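Local coordinates for extracellular solute-binding protein family 5 (PDB 4ONY) that probably captures peptides or related solutes in the periplasm and delivers them to an ABC transporter for uptake, at residues A[19-24]-A[94-99]; A[102-107]-A[118-123]; A[432-437]-A[459-464]; A[522-527]-A[548-553]. All blocks are in the same frame, centred on the assembly; numbering follows the deposited sequence.

Interaction 1 (A[19-24]-A[94-99]); sequences LSMHGD and EPFTLY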
loop_
_atom_site.group_PDB
_atom_site.type_symbol
_atom_site.label_atom_id
_atom_site.label_comp_id
_atom_site.label_asym_id
_atom_site.label_seq_id
_atom_site.Cartn_x
_atom_site.Cartn_y
_atom_site.Cartn_z
ATOM N N LEU A 19 0.437 20.002 -7.094
ATOM C CA LEU A 19 1.771 19.706 -6.593
ATOM C C LEU A 19 2.094 18.225 -6.848
ATOM O O LEU A 19 1.397 17.338 -6.358
ATOM C CB LEU A 19 1.843 20.083 -5.130
ATOM C CG LEU A 19 3.134 19.805 -4.402
ATOM C CD1 LEU A 19 4.275 20.560 -5.058
ATOM C CD2 LEU A 19 2.949 20.193 -2.952
ATOM N N SER A 20 3.121 17.974 -7.658
ATOM C CA SER A 20 3.506 16.624 -8.035
ATOM C C SER A 20 4.887 16.323 -7.534
ATOM O O SER A 20 5.808 17.146 -7.662
ATOM C CB SER A 20 3.480 16.449 -9.556
ATOM O OG SER A 20 3.977 15.180 -9.905
ATOM N N MET A 21 5.042 15.133 -6.986
ATOM C CA MET A 21 6.298 14.733 -6.354
ATOM C C MET A 21 7.467 14.872 -7.334
ATOM O O MET A 21 8.486 15.488 -6.991
ATOM C CB MET A 21 6.231 13.315 -5.802
ATOM C CG MET A 21 7.575 12.762 -5.316
ATOM S SD MET A 21 8.207 13.749 -3.930
ATOM C CE MET A 21 9.833 13.026 -3.734
ATOM N N HIS A 22 7.287 14.356 -8.550
ATOM C CA HIS A 22 8.306 14.409 -9.597
ATOM C C HIS A 22 7.983 15.340 -10.779
ATOM O O HIS A 22 8.620 15.256 -11.836
ATOM C CB HIS A 22 8.622 13.007 -10.081
ATOM C CG HIS A 22 9.278 12.161 -9.028
ATOM N ND1 HIS A 22 8.668 11.056 -8.496
ATOM C CD2 HIS A 22 10.446 12.309 -8.348
ATOM C CE1 HIS A 22 9.432 10.532 -7.559
ATOM N NE2 HIS A 22 10.516 11.270 -7.443
ATOM N N GLY A 23 7.042 16.267 -10.599
ATOM C CA GLY A 23 6.831 17.319 -11.584
ATOM C C GLY A 23 5.798 16.963 -12.625
ATOM O O GLY A 23 5.331 17.853 -13.306
ATOM N N ASP A 24 5.385 15.703 -12.717
ATOM C CA ASP A 24 4.397 15.272 -13.731
ATOM C C ASP A 24 2.951 15.592 -13.268
ATOM O O ASP A 24 2.477 15.052 -12.274
ATOM C CB ASP A 24 4.553 13.769 -14.028
ATOM C CG ASP A 24 4.489 12.900 -12.752
ATOM O OD1 ASP A 24 5.247 13.182 -11.797
ATOM O OD2 ASP A 24 3.670 11.937 -12.709
ATOM N N GLU A 94 -2.894 9.219 -10.884
ATOM C CA GLU A 94 -1.494 9.575 -11.118
ATOM C C GLU A 94 -0.611 8.977 -10.029
ATOM O O GLU A 94 -1.091 8.711 -8.960
ATOM C CB GLU A 94 -1.303 11.114 -11.123
ATOM C CG GLU A 94 -2.153 11.806 -12.166
ATOM C CD GLU A 94 -1.965 13.323 -12.184
ATOM O OE1 GLU A 94 -0.779 13.759 -12.317
ATOM O OE2 GLU A 94 -3.025 14.032 -12.086
ATOM N N PRO A 95 0.688 8.784 -10.307
ATOM C CA PRO A 95 1.548 8.225 -9.274
ATOM C C PRO A 95 1.558 9.012 -7.937
ATOM O O PRO A 95 1.340 8.412 -6.872
ATOM C CB PRO A 95 2.936 8.242 -9.924
ATOM C CG PRO A 95 2.651 8.125 -11.411
ATOM C CD PRO A 95 1.401 8.962 -11.592
ATOM N N PHE A 96 1.790 10.317 -8.006
ATOM C CA PHE A 96 1.831 11.142 -6.807
ATOM C C PHE A 96 1.666 12.623 -7.180
ATOM O O PHE A 96 2.640 13.398 -7.206
ATOM C CB PHE A 96 3.160 10.914 -6.068
ATOM C CG PHE A 96 3.170 11.352 -4.612
ATOM C CD1 PHE A 96 2.090 12.034 -4.009
ATOM C CD2 PHE A 96 4.274 11.049 -3.807
ATOM C CE1 PHE A 96 2.155 12.406 -2.644
ATOM C CE2 PHE A 96 4.315 11.414 -2.466
ATOM C CZ PHE A 96 3.257 12.068 -1.889
ATOM N N THR A 97 0.418 13.001 -7.434
ATOM C CA THR A 97 0.038 14.383 -7.712
ATOM C C THR A 97 -1.156 14.788 -6.836
ATOM O O THR A 97 -2.126 14.045 -6.706
ATOM C CB THR A 97 -0.338 14.573 -9.167
ATOM O OG1 THR A 97 0.761 14.178 -10.009
ATOM C CG2 THR A 97 -0.682 16.073 -9.452
ATOM N N LEU A 98 -1.045 15.974 -6.255
ATOM C CA LEU A 98 -2.086 16.608 -5.446
ATOM C C LEU A 98 -2.707 17.794 -6.164
ATOM O O LEU A 98 -1.996 18.541 -6.850
ATOM C CB LEU A 98 -1.452 17.118 -4.165
ATOM C CG LEU A 98 -0.610 16.104 -3.345
ATOM C CD1 LEU A 98 0.039 16.781 -2.160
ATOM C CD2 LEU A 98 -1.501 14.979 -2.860
ATOM N N TYR A 99 -4.015 17.991 -6.001
ATOM C CA TYR A 99 -4.740 19.132 -6.568
ATOM C C TYR A 99 -5.409 19.921 -5.436
ATOM O O TYR A 99 -5.433 19.470 -4.271
ATOM C CB TYR A 99 -5.776 18.668 -7.617
ATOM C CG TYR A 99 -5.126 18.088 -8.845
ATOM C CD1 TYR A 99 -4.703 18.908 -9.862
ATOM C CD2 TYR A 99 -4.865 16.700 -8.951
ATOM C CE1 TYR A 99 -4.022 18.412 -10.978
ATOM C CE2 TYR A 99 -4.217 16.192 -10.042
ATOM C CZ TYR A 99 -3.763 17.059 -11.058
ATOM O OH TYR A 99 -3.079 16.591 -12.184
HETATM O O HOH W 1 4.938 12.569 -9.082
HETATM O O HOH W 2 1.104 12.381 -13.734
HETATM O O HOH W 3 2.279 11.830 -10.234
#
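Glu94 comes close to Asp24 where an antiparallel strand pair, 18-20 against 97-108, opens into two loops. A water lies between Glu94 OE1 and Asp24 OD2, and it may ease the meeting of two like charges. OE1 also accepts the N-H of Ala26. At Pro95, CD rests against Asp24 OD2, and Arg537 of helix 537-553 touches both residues. Phe96 O takes the N-H of Met21 (3.0 Å to N) nearly along the C=O axis, and accepts from a water that also serves His22 N and Asp24 OD1. Beside it, Phe96 CD2 packs on Met21 CB at 3.6 Å. The bend at chi2 of Met21 (63°) accompanies an oblique Met-aromatic contact, SD lying 5.4 Å from the centroid of the Phe96 ring. Thr97 OG1 lies 3.0 Å from Asp24 O and 2.8 Å from Glu94 OE1, two acceptors competing for one proton. Ser20 OG donates to Asp24 O, 2.8 Å away and above the carbonyl plane. Leu98 and Leu19 form a hydrogen-bonded pair, N to O 2.8 Å in both directions, and their side chains share the face covered by helix 181-187. The Tyr99 side chain reaches back along the strand, and its OH donates to the syn lone pair of Glu94 OE2 at 2.6 Å.

Interaction 2 (A[102-107]-A[118-123]); sequences LAEKVA and TLNPKA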
loop_
_atom_site.group_PDB
_atom_site.type_symbol
_atom_site.label_atom_id
_atom_site.label_comp_id
_atom_site.label_asym_id
_atom_site.label_seq_id
_atom_site.Cartn_x
_atom_site.Cartn_y
_atom_site.Cartn_z
ATOM N N LEU A 102 -8.589 22.362 0.438
ATOM C CA LEU A 102 -8.691 23.535 1.332
ATOM C C LEU A 102 -7.795 24.684 0.853
ATOM O O LEU A 102 -8.176 25.864 0.967
ATOM C CB LEU A 102 -8.389 23.177 2.794
ATOM C CG LEU A 102 -9.478 22.411 3.554
ATOM C CD1 LEU A 102 -8.964 21.909 4.884
ATOM C CD2 LEU A 102 -10.698 23.281 3.804
ATOM N N ALA A 103 -6.615 24.331 0.350
ATOM C CA ALA A 103 -5.754 25.294 -0.308
ATOM C C ALA A 103 -6.183 25.453 -1.771
ATOM O O ALA A 103 -6.187 24.491 -2.533
ATOM C CB ALA A 103 -4.309 24.847 -0.222
ATOM N N GLU A 104 -6.593 26.657 -2.134
ATOM C CA GLU A 104 -7.003 26.935 -3.506
ATOM C C GLU A 104 -5.777 27.051 -4.411
ATOM O O GLU A 104 -5.837 26.680 -5.569
ATOM C CB GLU A 104 -7.814 28.232 -3.575
ATOM C CG GLU A 104 -8.456 28.492 -4.932
ATOM C CD GLU A 104 -9.367 29.726 -4.939
ATOM O OE1 GLU A 104 -9.393 30.498 -3.963
ATOM O OE2 GLU A 104 -10.079 29.902 -5.928
ATOM N N LYS A 105 -4.689 27.589 -3.872
ATOM C CA LYS A 105 -3.461 27.811 -4.594
ATOM C C LYS A 105 -2.255 27.391 -3.769
ATOM O O LYS A 105 -2.284 27.417 -2.564
ATOM C CB LYS A 105 -3.312 29.293 -4.953
ATOM C CG LYS A 105 -4.397 29.837 -5.861
ATOM C CD LYS A 105 -4.166 29.348 -7.292
ATOM C CE LYS A 105 -5.437 28.887 -8.029
ATOM N NZ LYS A 105 -6.163 30.057 -8.619
ATOM N N VAL A 106 -1.208 27.017 -4.464
ATOM C CA VAL A 106 0.033 26.602 -3.887
ATOM C C VAL A 106 1.169 27.255 -4.645
ATOM O O VAL A 106 1.114 27.393 -5.867
ATOM C CB VAL A 106 0.175 25.068 -3.890
ATOM C CG1 VAL A 106 0.260 24.482 -5.290
ATOM C CG2 VAL A 106 1.393 24.652 -3.104
ATOM N N ALA A 107 2.168 27.716 -3.915
ATOM C CA ALA A 107 3.448 28.138 -4.500
ATOM C C ALA A 107 4.559 27.426 -3.750
ATOM O O ALA A 107 4.412 27.084 -2.571
ATOM C CB ALA A 107 3.603 29.649 -4.404
ATOM N N THR A 118 -2.567 29.138 -0.220
ATOM C CA THR A 118 -3.581 30.148 -0.045
ATOM C C THR A 118 -4.907 29.425 0.023
ATOM O O THR A 118 -5.252 28.684 -0.893
ATOM C CB THR A 118 -3.546 31.170 -1.181
ATOM O OG1 THR A 118 -2.222 31.682 -1.282
ATOM C CG2 THR A 118 -4.538 32.323 -0.962
ATOM N N LEU A 119 -5.607 29.611 1.143
ATOM C CA LEU A 119 -6.868 28.936 1.397
ATOM C C LEU A 119 -7.981 29.502 0.524
ATOM O O LEU A 119 -7.978 30.677 0.167
ATOM C CB LEU A 119 -7.282 29.077 2.857
ATOM C CG LEU A 119 -6.265 28.586 3.903
ATOM C CD1 LEU A 119 -6.786 28.839 5.319
ATOM C CD2 LEU A 119 -6.007 27.115 3.683
ATOM N N ASN A 120 -8.912 28.631 0.181
ATOM C CA ASN A 120 -10.085 29.002 -0.567
ATOM C C ASN A 120 -11.016 29.830 0.327
ATOM O O ASN A 120 -11.328 29.410 1.448
ATOM C CB ASN A 120 -10.785 27.719 -1.011
ATOM C CG ASN A 120 -11.889 27.983 -2.007
ATOM O OD1 ASN A 120 -12.790 28.823 -1.753
ATOM N ND2 ASN A 120 -11.857 27.272 -3.123
ATOM N N PRO A 121 -11.429 31.011 -0.131
ATOM C CA PRO A 121 -12.252 31.833 0.795
ATOM C C PRO A 121 -13.620 31.242 1.139
ATOM O O PRO A 121 -14.224 31.653 2.122
ATOM C CB PRO A 121 -12.407 33.160 0.062
ATOM C CG PRO A 121 -12.100 32.852 -1.380
ATOM C CD PRO A 121 -11.101 31.718 -1.373
ATOM N N LYS A 122 -14.099 30.278 0.363
ATOM C CA LYS A 122 -15.353 29.602 0.690
ATOM C C LYS A 122 -15.222 28.489 1.740
ATOM O O LYS A 122 -16.231 27.912 2.138
ATOM C CB LYS A 122 -15.926 28.934 -0.546
ATOM C CG LYS A 122 -16.236 29.824 -1.688
ATOM C CD LYS A 122 -16.597 28.950 -2.893
ATOM C CE LYS A 122 -17.150 29.813 -4.016
ATOM N NZ LYS A 122 -17.672 28.963 -5.139
ATOM N N ALA A 123 -14.009 28.138 2.146
ATOM C CA ALA A 123 -13.833 26.955 3.003
ATOM C C ALA A 123 -14.503 27.165 4.361
ATOM O O ALA A 123 -14.233 28.159 5.007
ATOM C CB ALA A 123 -12.368 26.664 3.195
HETATM O O HOH W 4 -7.718 31.709 -2.508
#
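Glu104 lays its carboxylate against the side-chain amide of Asn120, the two planes stacked only 14° apart. With CG anti to the backbone N (chi1 -171°) and an extended chain beyond, Glu104 crosses Asn120 obliquely and brings OE1 to 3.3 Å from Pro121 CD. A water donates to this OE1 and to Leu119 O, tying the carboxylate to the opposite backbone. Asn120 CG is also anti to its N (chi1 -170°); OD1 accepts the N-H of Lys122 at 2.9 Å, an Asx turn inside the type I turn from Asn120 to Ala123. Leu102 CD2 meets Ala123 CB at 3.8 Å, while Leu119 CD2 sits 3.7 Å from Leu102 O, which accepts from Asn120 N. The backbone here is a classic beta bulge, which is consistent with Glu104 pointing toward the other strand: Thr118 O is gripped by Glu104 N (2.7 Å) and Lys105 N (3.2 Å), both in the carbonyl plane. Thr118 N returns a bond to Lys105 O. The contact lies at the end of the hairpin of strands 97-108 and 114-119 that is remote from its connecting loop; beyond Thr118, whose OG1 bonds Ser168 OG, strand 168-173 continues the antiparallel sheet.

Interaction 3 (A[432-437]-A[459-464]); sequences KPFAFE and LGIAVE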
loop_
_atom_site.group_PDB
_atom_site.type_symbol
_atom_site.label_atom_id
_atom_site.label_comp_id
_atom_site.label_asym_id
_atom_site.label_seq_id
_atom_site.Cartn_x
_atom_site.Cartn_y
_atom_site.Cartn_z
ATOM N N LYS A 432 27.195 -31.431 5.776
ATOM C CA LYS A 432 26.015 -31.763 6.569
ATOM C C LYS A 432 24.842 -31.987 5.652
ATOM O O LYS A 432 24.665 -31.248 4.689
ATOM C CB LYS A 432 25.608 -30.626 7.525
ATOM C CG LYS A 432 26.610 -30.322 8.598
ATOM C CD LYS A 432 25.982 -29.628 9.803
ATOM C CE LYS A 432 25.910 -28.123 9.683
ATOM N NZ LYS A 432 27.188 -27.472 9.235
ATOM N N PRO A 433 23.989 -32.951 5.962
ATOM C CA PRO A 433 22.731 -32.981 5.210
ATOM C C PRO A 433 21.986 -31.633 5.277
ATOM O O PRO A 433 21.935 -30.999 6.335
ATOM C CB PRO A 433 21.929 -34.097 5.898
ATOM C CG PRO A 433 22.971 -34.965 6.519
ATOM C CD PRO A 433 24.027 -33.991 6.981
ATOM N N PHE A 434 21.487 -31.165 4.131
ATOM C CA PHE A 434 20.929 -29.810 4.045
ATOM C C PHE A 434 19.515 -29.826 4.621
ATOM O O PHE A 434 18.658 -30.592 4.169
ATOM C CB PHE A 434 20.918 -29.299 2.600
ATOM C CG PHE A 434 20.657 -27.821 2.487
ATOM C CD1 PHE A 434 21.449 -26.921 3.164
ATOM C CD2 PHE A 434 19.653 -27.326 1.701
ATOM C CE1 PHE A 434 21.242 -25.531 3.074
ATOM C CE2 PHE A 434 19.439 -25.961 1.576
ATOM C CZ PHE A 434 20.221 -25.045 2.266
ATOM N N ALA A 435 19.283 -28.971 5.596
ATOM C CA ALA A 435 18.034 -28.915 6.301
ATOM C C ALA A 435 17.779 -27.499 6.814
ATOM O O ALA A 435 18.717 -26.795 7.138
ATOM C CB ALA A 435 18.079 -29.871 7.460
ATOM N N PHE A 436 16.513 -27.095 6.870
ATOM C CA PHE A 436 16.175 -25.828 7.431
ATOM C C PHE A 436 14.729 -25.792 7.869
ATOM O O PHE A 436 13.963 -26.732 7.600
ATOM C CB PHE A 436 16.476 -24.676 6.470
ATOM C CG PHE A 436 15.664 -24.659 5.205
ATOM C CD1 PHE A 436 14.497 -23.900 5.128
ATOM C CD2 PHE A 436 16.138 -25.267 4.047
ATOM C CE1 PHE A 436 13.789 -23.818 3.949
ATOM C CE2 PHE A 436 15.451 -25.168 2.854
ATOM C CZ PHE A 436 14.260 -24.454 2.812
ATOM N N GLU A 437 14.381 -24.744 8.597
ATOM C CA GLU A 437 13.034 -24.570 9.131
ATOM C C GLU A 437 12.273 -23.432 8.440
ATOM O O GLU A 437 12.807 -22.320 8.264
ATOM C CB GLU A 437 13.121 -24.244 10.636
ATOM C CG GLU A 437 11.798 -23.977 11.330
ATOM C CD GLU A 437 12.020 -23.491 12.728
ATOM O OE1 GLU A 437 12.187 -22.292 12.951
ATOM O OE2 GLU A 437 11.987 -24.313 13.653
ATOM N N LEU A 459 14.602 -33.100 -3.944
ATOM C CA LEU A 459 16.044 -32.923 -4.151
ATOM C C LEU A 459 16.943 -33.368 -2.980
ATOM O O LEU A 459 18.122 -33.056 -2.953
ATOM C CB LEU A 459 16.361 -31.445 -4.465
ATOM C CG LEU A 459 16.712 -31.174 -5.919
ATOM C CD1 LEU A 459 15.429 -31.148 -6.701
ATOM C CD2 LEU A 459 17.415 -29.833 -6.073
ATOM N N GLY A 460 16.371 -34.037 -2.001
ATOM C CA GLY A 460 17.097 -34.471 -0.841
ATOM C C GLY A 460 17.242 -33.434 0.266
ATOM O O GLY A 460 18.107 -33.590 1.142
ATOM N N ILE A 461 16.399 -32.418 0.254
ATOM C CA ILE A 461 16.473 -31.375 1.275
ATOM C C ILE A 461 15.384 -31.560 2.364
ATOM O O ILE A 461 14.220 -31.694 2.043
ATOM C CB ILE A 461 16.312 -29.993 0.639
ATOM C CG1 ILE A 461 17.349 -29.829 -0.458
ATOM C CG2 ILE A 461 16.414 -28.892 1.704
ATOM C CD1 ILE A 461 17.153 -28.592 -1.279
ATOM N N ALA A 462 15.776 -31.567 3.628
ATOM C CA ALA A 462 14.840 -31.780 4.700
ATOM C C ALA A 462 14.345 -30.401 5.226
ATOM O O ALA A 462 15.124 -29.554 5.639
ATOM C CB ALA A 462 15.509 -32.576 5.804
ATOM N N VAL A 463 13.055 -30.191 5.220
ATOM C CA VAL A 463 12.491 -28.946 5.673
ATOM C C VAL A 463 11.525 -29.154 6.791
ATOM O O VAL A 463 10.651 -29.964 6.660
ATOM C CB VAL A 463 11.724 -28.292 4.506
ATOM C CG1 VAL A 463 11.073 -26.997 4.939
ATOM C CG2 VAL A 463 12.657 -28.050 3.347
ATOM N N GLU A 464 11.688 -28.441 7.902
ATOM C CA GLU A 464 10.770 -28.521 9.038
ATOM C C GLU A 464 9.797 -27.345 8.992
ATOM O O GLU A 464 10.213 -26.214 8.771
ATOM C CB GLU A 464 11.573 -28.485 10.343
ATOM C CG GLU A 464 12.637 -29.595 10.448
ATOM C CD GLU A 464 13.713 -29.289 11.462
ATOM O OE1 GLU A 464 13.793 -28.184 12.069
ATOM O OE2 GLU A 464 14.545 -30.177 11.640
HETATM O O HOH W 5 18.858 -33.360 3.769
HETATM O O HOH W 6 12.037 -26.848 13.601
#
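Phe434 O is gripped by two donors: Ala462 N donates to it at 3.1 Å, and a water that also donates to Gly460 O reaches it at 2.8 Å. From there the parallel strands 435-437 and 462-464 run on in register, with Phe436 N bonded to Ala462 O and Phe436 O to Glu464 N, the latter at 2.9 Å. One face of the sheet carries the small pair Ala435 and Ala462, their CB atoms 4.1 Å apart, followed by Glu437 and Glu464. These two carboxylates stay apart, OE2 of Glu437 4.6 Å from OE1 of Glu464, and a water between them donates to both oxygens. Such a donor probably softens the repulsion, and Glu437 OE1 has its own salt bridge to Arg476.

The buried side is apolar. Phe436 takes the crowded position, CG between the backbone N and the carbonyl carbon (chi1 65°), and its ring lies side by side with Val463. Val463 CG2 sits over the ring face, offset toward the rim and 4.2 Å from the centroid, a CH-pi contact. Ile461 CG2 touches both aromatics: CD2 of Phe434 at 3.6 Å and, obliquely, CE2 of Phe436 at 4.0 Å. Phe419 and Phe322 add edge-to-face contacts to Phe434 and Phe436 respectively. Gly460, at positive phi, is the C-prime residue of the Schellman motif ending helix 443-458, and the chain turns there, through Ile461, into the edge strand 462-467: the strand-helix-strand sequence of a beta-alpha-beta unit.

Interaction 4 (A[522-527]-A[548-553]); sequences PAVDAM and DRVLIS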
loop_
_atom_site.group_PDB
_atom_site.type_symbol
_atom_site.label_atom_id
_atom_site.label_comp_id
_atom_site.label_asym_id
_atom_site.label_seq_id
_atom_site.Cartn_x
_atom_site.Cartn_y
_atom_site.Cartn_z
ATOM N N PRO A 522 26.126 -2.678 -1.155
ATOM C CA PRO A 522 26.240 -1.302 -1.636
ATOM C C PRO A 522 25.446 -1.008 -2.918
ATOM O O PRO A 522 25.119 0.145 -3.162
ATOM C CB PRO A 522 27.741 -1.148 -1.898
ATOM C CG PRO A 522 28.409 -2.207 -1.042
ATOM C CD PRO A 522 27.432 -3.344 -0.944
ATOM N N ALA A 523 25.195 -1.996 -3.775
ATOM C CA ALA A 523 24.404 -1.715 -4.997
ATOM C C ALA A 523 22.974 -1.376 -4.625
ATOM O O ALA A 523 22.353 -0.493 -5.230
ATOM C CB ALA A 523 24.453 -2.879 -5.977
ATOM N N VAL A 524 22.430 -2.076 -3.630
ATOM C CA VAL A 524 21.068 -1.796 -3.173
ATOM C C VAL A 524 21.044 -0.388 -2.609
ATOM O O VAL A 524 20.180 0.422 -2.953
ATOM C CB VAL A 524 20.605 -2.813 -2.096
ATOM C CG1 VAL A 524 19.348 -2.317 -1.386
ATOM C CG2 VAL A 524 20.400 -4.210 -2.680
ATOM N N ASP A 525 21.978 -0.093 -1.708
ATOM C CA ASP A 525 22.021 1.234 -1.112
ATOM C C ASP A 525 22.102 2.310 -2.179
ATOM O O ASP A 525 21.413 3.332 -2.089
ATOM C CB ASP A 525 23.178 1.385 -0.144
ATOM C CG ASP A 525 23.070 0.453 1.083
ATOM O OD1 ASP A 525 22.058 -0.193 1.343
ATOM O OD2 ASP A 525 24.055 0.344 1.813
ATOM N N ALA A 526 22.934 2.097 -3.190
ATOM C CA ALA A 526 23.104 3.089 -4.267
ATOM C C ALA A 526 21.819 3.300 -5.100
ATOM O O ALA A 526 21.522 4.430 -5.507
ATOM C CB ALA A 526 24.246 2.695 -5.190
ATOM N N MET A 527 21.049 2.236 -5.349
ATOM C CA MET A 527 19.791 2.406 -6.098
ATOM C C MET A 527 18.727 3.149 -5.267
ATOM O O MET A 527 17.956 3.902 -5.806
ATOM C CB MET A 527 19.252 1.056 -6.606
ATOM C CG MET A 527 20.162 0.349 -7.623
ATOM S SD MET A 527 20.882 1.333 -8.965
ATOM C CE MET A 527 22.447 1.804 -8.265
ATOM N N ASP A 548 14.819 -2.922 -8.406
ATOM C CA ASP A 548 14.122 -4.182 -8.635
ATOM C C ASP A 548 15.083 -5.249 -9.170
ATOM O O ASP A 548 15.106 -6.395 -8.685
ATOM C CB ASP A 548 12.926 -3.959 -9.584
ATOM C CG ASP A 548 11.978 -5.136 -9.637
ATOM O OD1 ASP A 548 11.656 -5.675 -8.578
ATOM O OD2 ASP A 548 11.468 -5.456 -10.729
ATOM N N ARG A 549 15.910 -4.862 -10.129
ATOM C CA ARG A 549 16.828 -5.801 -10.798
ATOM C C ARG A 549 17.840 -6.364 -9.808
ATOM O O ARG A 549 18.131 -7.556 -9.813
ATOM C CB ARG A 549 17.567 -5.167 -11.963
ATOM C CG ARG A 549 16.685 -4.780 -13.141
ATOM C CD ARG A 549 17.486 -4.259 -14.330
ATOM N NE ARG A 549 16.632 -3.442 -15.185
ATOM C CZ ARG A 549 15.788 -3.915 -16.104
ATOM N NH1 ARG A 549 15.696 -5.220 -16.393
ATOM N NH2 ARG A 549 14.995 -3.054 -16.708
ATOM N N VAL A 550 18.328 -5.497 -8.930
ATOM C CA VAL A 550 19.298 -5.935 -7.942
ATOM C C VAL A 550 18.680 -6.900 -6.919
ATOM O O VAL A 550 19.323 -7.903 -6.520
ATOM C CB VAL A 550 19.937 -4.734 -7.209
ATOM C CG1 VAL A 550 20.857 -5.238 -6.097
ATOM C CG2 VAL A 550 20.678 -3.819 -8.191
ATOM N N LEU A 551 17.451 -6.587 -6.490
ATOM C CA LEU A 551 16.780 -7.363 -5.499
ATOM C C LEU A 551 16.389 -8.753 -6.020
ATOM O O LEU A 551 16.608 -9.771 -5.339
ATOM C CB LEU A 551 15.543 -6.616 -4.976
ATOM C CG LEU A 551 15.758 -5.348 -4.187
ATOM C CD1 LEU A 551 14.423 -4.661 -3.888
ATOM C CD2 LEU A 551 16.492 -5.616 -2.866
ATOM N N ILE A 552 15.863 -8.796 -7.232
ATOM C CA ILE A 552 15.573 -10.062 -7.902
ATOM C C ILE A 552 16.855 -10.908 -8.043
ATOM O O ILE A 552 16.822 -12.133 -7.844
ATOM C CB ILE A 552 14.976 -9.850 -9.292
ATOM C CG1 ILE A 552 13.564 -9.261 -9.180
ATOM C CG2 ILE A 552 14.921 -11.180 -10.075
ATOM C CD1 ILE A 552 13.076 -8.604 -10.471
ATOM N N SER A 553 17.968 -10.244 -8.393
ATOM C CA SER A 553 19.241 -10.911 -8.669
ATOM C C SER A 553 19.914 -11.446 -7.405
ATOM O O SER A 553 20.826 -12.252 -7.486
ATOM C CB SER A 553 20.196 -9.991 -9.409
ATOM O OG SER A 553 19.691 -9.652 -10.692
#
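Val524 puts its CG2 methyl against CG1 of Val550, 3.6 Å away, the closest approach between residues 522-527 and 548-553, segments of two antiparallel helices. In Val550, CG1 stands anti to the backbone N (chi1 175°), and from there it also reaches Ala523 CB at 4.3 Å. Its other methyl, CG2, meets Met527 CG at 4.2 Å, so the two branches of this one valine touch three residues that lie within little more than a turn of helix 522-533. Val524 CG2 in turn has a second neighbour, Leu551 CD2 at 4.2 Å; these two side chains cross at about a right angle. Leu551 leaves its backbone alongside the other helix, and its CD2 end closes on it.

The axes of the two short helical segments approach to 9.6 Å, with an angle of 156° between their directions. That spacing fits the bulk of valine, leucine and methionine between the backbones. Helix 499-503 lends Trp503, which touches both Val524 and Leu551, and helix 370-376 lends Leu376 to Val550 and Met527, so the contact is buried from several sides. Polar groups are engaged elsewhere: Arg549 forms a salt bridge with Glu372, and Arg549 O takes two donors from Ser553, OG on one side of the carbonyl plane and N on the other.

No hydrogen bond spans the two segments. The contact is made of methyl and methylene groups alone, so its hold probably comes from dispersion and the exclusion of water, with no bond to fix a direction.

How the interactions relate
Interactions 1 and 2 follow one another on strand 97-108, their centres 18 Å apart in the same antiparallel sheet. Interaction 3 lies on the other side of the chain's centre, 49 Å from interaction 1 and 63 Å from interaction 2, centre to centre, in a separate mixed sheet. Interaction 4 comes between: its nearest atoms are about 11 Å from interaction 1 and about 16 Å from interaction 3. Helix 537-553 bridges one of these gaps, since its Arg537 end touches interaction 1 and its far end makes interaction 4. The bound 1-ethoxy-2-(2-ethoxyethoxy)ethane is lined by Gln222, Gln225, Arg226, Tyr256 and Tyr257, none of them part of the four contacts.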